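Local coordinates for protein putative transcriptional regulator (PDB 2ZB9) that probably binds regulatory DNA through a helix-turn-helix domain and controls transcription, as a TetR-family regulator, at residues A[93-98]-A[146-151]; A[172-177]-A[183-188]. All blocks are in the same frame, centred on the assembly; numbering follows the deposited sequence.

Interaction 1. Residues A[93-98]-A[146-151]; sequences ADLLAQ and ERLRHA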
loop_
_atom_site.group_PDB
_atom_site.type_symbol
_atom_site.label_atom_id
_atom_site.label_comp_id
_atom_site.label_asym_id
_atom_site.label_seq_id
_atom_site.Cartn_x
_atom_site.Cartn_y
_atom_site.Cartn_z
ATOM N N ALA A 93 -19.853 11.989 -6.381
ATOM C CA ALA A 93 -19.362 12.407 -7.689
ATOM C C ALA A 93 -17.933 12.922 -7.628
ATOM O O ALA A 93 -17.105 12.562 -8.461
ATOM C CB ALA A 93 -20.272 13.482 -8.271
ATOM N N ASP A 94 -17.641 13.764 -6.642
ATOM C CA ASP A 94 -16.297 14.322 -6.509
ATOM C C ASP A 94 -15.257 13.242 -6.223
ATOM O O ASP A 94 -14.171 13.240 -6.808
ATOM C CB ASP A 94 -16.265 15.384 -5.404
ATOM C CG ASP A 94 -17.202 16.548 -5.681
ATOM O OD1 ASP A 94 -17.600 16.739 -6.853
ATOM O OD2 ASP A 94 -17.530 17.286 -4.730
ATOM N N LEU A 95 -15.597 12.319 -5.328
ATOM C CA LEU A 95 -14.698 11.225 -4.973
ATOM C C LEU A 95 -14.412 10.353 -6.207
ATOM O O LEU A 95 -13.268 9.954 -6.442
ATOM C CB LEU A 95 -15.330 10.388 -3.853
ATOM C CG LEU A 95 -14.555 10.091 -2.558
ATOM C CD1 LEU A 95 -13.698 11.274 -2.126
ATOM C CD2 LEU A 95 -15.562 9.744 -1.465
ATOM N N LEU A 96 -15.444 10.068 -6.999
ATOM C CA LEU A 96 -15.267 9.258 -8.208
ATOM C C LEU A 96 -14.372 10.000 -9.189
ATOM O O LEU A 96 -13.475 9.416 -9.792
ATOM C CB LEU A 96 -16.609 8.968 -8.895
ATOM C CG LEU A 96 -17.433 7.684 -8.700
ATOM C CD1 LEU A 96 -16.613 6.579 -8.038
ATOM C CD2 LEU A 96 -18.659 8.009 -7.881
ATOM N N ALA A 97 -14.611 11.294 -9.349
ATOM C CA ALA A 97 -13.807 12.095 -10.272
ATOM C C ALA A 97 -12.341 12.143 -9.857
ATOM O O ALA A 97 -11.456 12.028 -10.698
ATOM C CB ALA A 97 -14.366 13.512 -10.368
ATOM N N GLN A 98 -12.081 12.304 -8.564
ATOM C CA GLN A 98 -10.699 12.374 -8.086
ATOM C C GLN A 98 -10.004 11.014 -8.158
ATOM O O GLN A 98 -8.856 10.932 -8.580
ATOM C CB GLN A 98 -10.663 12.920 -6.653
ATOM C CG GLN A 98 -9.310 13.462 -6.184
ATOM C CD GLN A 98 -8.280 12.379 -5.938
ATOM O OE1 GLN A 98 -8.625 11.233 -5.660
ATOM N NE2 GLN A 98 -7.003 12.744 -6.013
ATOM N N GLU A 146 -9.406 16.542 4.170
ATOM C CA GLU A 146 -10.082 17.832 4.153
ATOM C C GLU A 146 -11.371 17.768 3.338
ATOM O O GLU A 146 -12.416 18.256 3.769
ATOM C CB GLU A 146 -9.143 18.881 3.575
ATOM C CG GLU A 146 -9.575 20.309 3.764
ATOM C CD GLU A 146 -8.376 21.236 3.763
ATOM O OE1 GLU A 146 -7.645 21.264 4.786
ATOM O OE2 GLU A 146 -8.154 21.913 2.735
ATOM N N ARG A 147 -11.297 17.172 2.155
ATOM C CA ARG A 147 -12.481 17.047 1.315
ATOM C C ARG A 147 -13.520 16.202 2.054
ATOM O O ARG A 147 -14.703 16.536 2.079
ATOM C CB ARG A 147 -12.129 16.374 -0.017
ATOM C CG ARG A 147 -13.344 16.120 -0.902
ATOM C CD ARG A 147 -14.031 17.435 -1.274
ATOM N NE ARG A 147 -15.285 17.237 -1.993
ATOM C CZ ARG A 147 -16.474 17.104 -1.412
ATOM N NH1 ARG A 147 -16.583 17.145 -0.091
ATOM N NH2 ARG A 147 -17.562 16.939 -2.153
ATOM N N LEU A 148 -13.061 15.110 2.658
ATOM C CA LEU A 148 -13.931 14.202 3.406
ATOM C C LEU A 148 -14.595 14.875 4.612
ATOM O O LEU A 148 -15.790 14.691 4.852
ATOM C CB LEU A 148 -13.125 12.974 3.852
ATOM C CG LEU A 148 -13.115 11.744 2.931
ATOM C CD1 LEU A 148 -13.371 12.136 1.492
ATOM C CD2 LEU A 148 -11.793 11.008 3.076
ATOM N N ARG A 149 -13.826 15.650 5.371
ATOM C CA ARG A 149 -14.392 16.346 6.521
ATOM C C ARG A 149 -15.438 17.358 6.060
ATOM O O ARG A 149 -16.438 17.586 6.748
ATOM C CB ARG A 149 -13.312 17.082 7.325
ATOM C CG ARG A 149 -12.464 16.197 8.227
ATOM C CD ARG A 149 -11.808 17.042 9.318
ATOM N NE ARG A 149 -10.955 18.091 8.763
ATOM C CZ ARG A 149 -9.720 17.887 8.308
ATOM N NH1 ARG A 149 -9.189 16.672 8.351
ATOM N NH2 ARG A 149 -9.017 18.897 7.806
ATOM N N HIS A 150 -15.208 17.972 4.904
ATOM C CA HIS A 150 -16.162 18.947 4.382
ATOM C C HIS A 150 -17.492 18.239 4.126
ATOM O O HIS A 150 -18.547 18.741 4.494
ATOM C CB HIS A 150 -15.638 19.590 3.092
ATOM C CG HIS A 150 -16.493 20.712 2.587
ATOM N ND1 HIS A 150 -16.951 21.727 3.401
ATOM C CD2 HIS A 150 -16.962 20.987 1.348
ATOM C CE1 HIS A 150 -17.664 22.577 2.686
ATOM N NE2 HIS A 150 -17.686 22.152 1.436
ATOM N N ALA A 151 -17.436 17.064 3.509
ATOM C CA ALA A 151 -18.646 16.293 3.246
ATOM C C ALA A 151 -19.311 15.946 4.575
ATOM O O ALA A 151 -20.534 15.989 4.693
ATOM C CB ALA A 151 -18.302 15.016 2.485
#

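Interaction 2. Residues A[172-177]-A[183-188]; sequences GAVYHR and EPVDDA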
loop_
_atom_site.group_PDB
_atom_site.type_symbol
_atom_site.label_atom_id
_atom_site.label_comp_id
_atom_site.label_asym_id
_atom_site.label_seq_id
_atom_site.Cartn_x
_atom_site.Cartn_y
_atom_site.Cartn_z
ATOM N N GLY A 172 -5.540 4.077 -0.326
ATOM C CA GLY A 172 -4.704 3.003 0.187
ATOM C C GLY A 172 -4.983 1.685 -0.518
ATOM O O GLY A 172 -4.060 0.920 -0.802
ATOM N N ALA A 173 -6.261 1.421 -0.788
ATOM C CA ALA A 173 -6.691 0.201 -1.480
ATOM C C ALA A 173 -6.104 0.158 -2.886
ATOM O O ALA A 173 -5.726 -0.905 -3.375
ATOM C CB ALA A 173 -8.221 0.148 -1.560
ATOM N N VAL A 174 -6.054 1.315 -3.542
ATOM C CA VAL A 174 -5.497 1.411 -4.892
ATOM C C VAL A 174 -3.987 1.169 -4.835
ATOM O O VAL A 174 -3.444 0.382 -5.614
ATOM C CB VAL A 174 -5.737 2.813 -5.510
ATOM C CG1 VAL A 174 -5.133 2.875 -6.920
ATOM C CG2 VAL A 174 -7.227 3.120 -5.551
ATOM N N TYR A 175 -3.310 1.858 -3.917
ATOM C CA TYR A 175 -1.872 1.688 -3.763
ATOM C C TYR A 175 -1.558 0.215 -3.535
ATOM O O TYR A 175 -0.611 -0.328 -4.106
ATOM C CB TYR A 175 -1.354 2.488 -2.562
ATOM C CG TYR A 175 -1.078 3.955 -2.827
ATOM C CD1 TYR A 175 -0.073 4.346 -3.707
ATOM C CD2 TYR A 175 -1.812 4.951 -2.182
ATOM C CE1 TYR A 175 0.198 5.698 -3.942
ATOM C CE2 TYR A 175 -1.552 6.306 -2.407
ATOM C CZ TYR A 175 -0.545 6.669 -3.291
ATOM O OH TYR A 175 -0.290 8.003 -3.534
ATOM N N HIS A 176 -2.362 -0.437 -2.702
ATOM C CA HIS A 176 -2.124 -1.842 -2.403
ATOM C C HIS A 176 -2.241 -2.735 -3.626
ATOM O O HIS A 176 -1.387 -3.596 -3.860
ATOM C CB HIS A 176 -3.083 -2.324 -1.317
ATOM C CG HIS A 176 -2.935 -3.774 -0.987
ATOM N ND1 HIS A 176 -3.846 -4.726 -1.387
ATOM C CD2 HIS A 176 -1.971 -4.437 -0.303
ATOM C CE1 HIS A 176 -3.451 -5.914 -0.963
ATOM N NE2 HIS A 176 -2.317 -5.766 -0.302
ATOM N N ARG A 177 -3.287 -2.541 -4.414
ATOM C CA ARG A 177 -3.446 -3.366 -5.600
ATOM C C ARG A 177 -2.337 -3.017 -6.596
ATOM O O ARG A 177 -1.920 -3.862 -7.388
ATOM C CB ARG A 177 -4.839 -3.174 -6.213
ATOM C CG ARG A 177 -5.210 -4.257 -7.207
ATOM C CD ARG A 177 -6.677 -4.190 -7.659
ATOM N NE ARG A 177 -7.613 -4.818 -6.723
ATOM C CZ ARG A 177 -8.844 -5.205 -7.056
ATOM N NH1 ARG A 177 -9.276 -5.031 -8.298
ATOM N NH2 ARG A 177 -9.647 -5.763 -6.158
ATOM N N GLU A 183 -4.690 -8.398 -8.561
ATOM C CA GLU A 183 -5.925 -8.014 -9.231
ATOM C C GLU A 183 -5.715 -6.716 -10.005
ATOM O O GLU A 183 -4.874 -5.893 -9.643
ATOM C CB GLU A 183 -7.043 -7.827 -8.205
ATOM C CG GLU A 183 -7.406 -9.077 -7.417
ATOM C CD GLU A 183 -7.955 -10.185 -8.301
ATOM O OE1 GLU A 183 -8.771 -9.884 -9.192
ATOM O OE2 GLU A 183 -7.582 -11.355 -8.098
ATOM N N PRO A 184 -6.497 -6.507 -11.076
ATOM C CA PRO A 184 -6.364 -5.296 -11.888
ATOM C C PRO A 184 -6.924 -4.028 -11.259
ATOM O O PRO A 184 -7.843 -4.071 -10.441
ATOM C CB PRO A 184 -7.101 -5.672 -13.166
ATOM C CG PRO A 184 -8.246 -6.483 -12.632
ATOM C CD PRO A 184 -7.568 -7.376 -11.603
ATOM N N VAL A 185 -6.349 -2.898 -11.654
ATOM C CA VAL A 185 -6.784 -1.594 -11.181
ATOM C C VAL A 185 -7.498 -0.891 -12.333
ATOM O O VAL A 185 -6.866 -0.240 -13.165
ATOM C CB VAL A 185 -5.593 -0.722 -10.741
ATOM C CG1 VAL A 185 -6.086 0.662 -10.342
ATOM C CG2 VAL A 185 -4.870 -1.379 -9.584
ATOM N N ASP A 186 -8.818 -1.028 -12.389
ATOM C CA ASP A 186 -9.591 -0.396 -13.449
ATOM C C ASP A 186 -10.724 0.459 -12.890
ATOM O O ASP A 186 -10.836 0.643 -11.676
ATOM C CB ASP A 186 -10.157 -1.459 -14.393
ATOM C CG ASP A 186 -10.808 -2.608 -13.651
ATOM O OD1 ASP A 186 -11.600 -2.356 -12.718
ATOM O OD2 ASP A 186 -10.531 -3.771 -14.006
ATOM N N ASP A 187 -11.565 0.971 -13.781
ATOM C CA ASP A 187 -12.676 1.823 -13.384
ATOM C C ASP A 187 -13.702 1.089 -12.529
ATOM O O ASP A 187 -14.314 1.681 -11.640
ATOM C CB ASP A 187 -13.361 2.411 -14.621
ATOM C CG ASP A 187 -14.343 3.516 -14.267
ATOM O OD1 ASP A 187 -13.913 4.498 -13.619
ATOM O OD2 ASP A 187 -15.537 3.406 -14.632
ATOM N N ALA A 188 -13.895 -0.197 -12.803
ATOM C CA ALA A 188 -14.845 -0.997 -12.041
ATOM C C ALA A 188 -14.356 -1.072 -10.597
ATOM O O ALA A 188 -15.142 -0.989 -9.646
ATOM C CB ALA A 188 -14.950 -2.396 -12.640
HETATM O O HOH W 1 -2.836 -3.908 -9.889
#

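Interaction 1. Residues A[93-98]-A[146-151]
D94, in the first turns of helix 91-108, reaches across to R147 on helix 126-153, and the two side chains cross at about a right angle. OD2 of D94 accepts a salt-bridging hydrogen bond from NH2 of R147, 2.6 Å long and nearly straight, with an N-H...O angle of 164°. The donor comes to the anti side of the carboxylate, and the acceptor lies close to the guanidinium plane although the two planes are turned 61° apart. R147 leaves its helix with CG opposite the backbone N, then bends at chi2 (62°), which carries the guanidinium over to the aspartate. Further bonds hold both groups in place: OD1 of D94 is hydrogen-bonded to OG1 of T88, and NE of R147 gives its hydrogen to the carbonyl O of P86, so the buried ion pair also ties down the link that precedes helix 91-108.

One residue on, L95 supplies the apolar half. Its CD1 meets CD1 of L148 at 3.7 Å, methyl against methyl, the side chains again crossing steeply. Helix 163-179 closes over this point, W171 lying on L95, and V163 and L166 on L148. A buried salt bridge beside a leucine pair thus joins two helices of the all-helical C-terminal domain of the TetR fold.

Interaction 2. Residues A[172-177]-A[183-188]
R177 lays its guanidinium under the CB of E183, which sits over the centre of the group, 3.4 Å from CZ. At the edge of the same flat group, NH1 donates to the carbonyl O of P184 over 2.8 Å; the bond is nearly straight (167°) and lies in both the guanidinium and the carbonyl plane. Face and edge contacts together fix how the group is turned. The chain runs extended until a bend at chi3 (-82°) swings the guanidinium against the loop, and its CG passes CG2 of V185 at 3.7 Å, the two side chains sliding by in opposite directions. The strongest polar partner of R177 is outside the two segments: NH2 forms a salt bridge with D168 of the second subunit. H176 also bonds to that D168, and its ring meets Y175 of the second subunit, so this end of helix 163-179 belongs to the dimer interface of the TetR-type C-terminal domain.

A water joins the backbones, donating to O of R177 at 2.7 Å and to O of E183 at 2.9 Å. Deeper in, CG1 of V174 approaches CG1 of V185 at 4.2 Å. D186 then N-caps helix 187-199, its OD1 accepting from the backbone N of F189, whose ring makes a cation-pi contact with R177.

How the interactions relate
Interaction 1 closes in the chain before interaction 2 opens, helix 163-179 being the next helix after 126-153. Their centres lie 18 Å apart, and the nearest atoms stay about 6 Å from each other. Two helices nevertheless bear on both. Helix 163-179 covers the leucine pair, W171 on L95 and V163 and L166 on L148, and carries on into segment 172-177; helix 91-108 supplies D94 and L95 to the first contact and F102, T103 and T107 to the second. No part of the second subunit touches the segments of interaction 1, whereas those of interaction 2 also meet it. Both belong to the C-terminal domain, not to the predicted DNA-binding motif at 45-64.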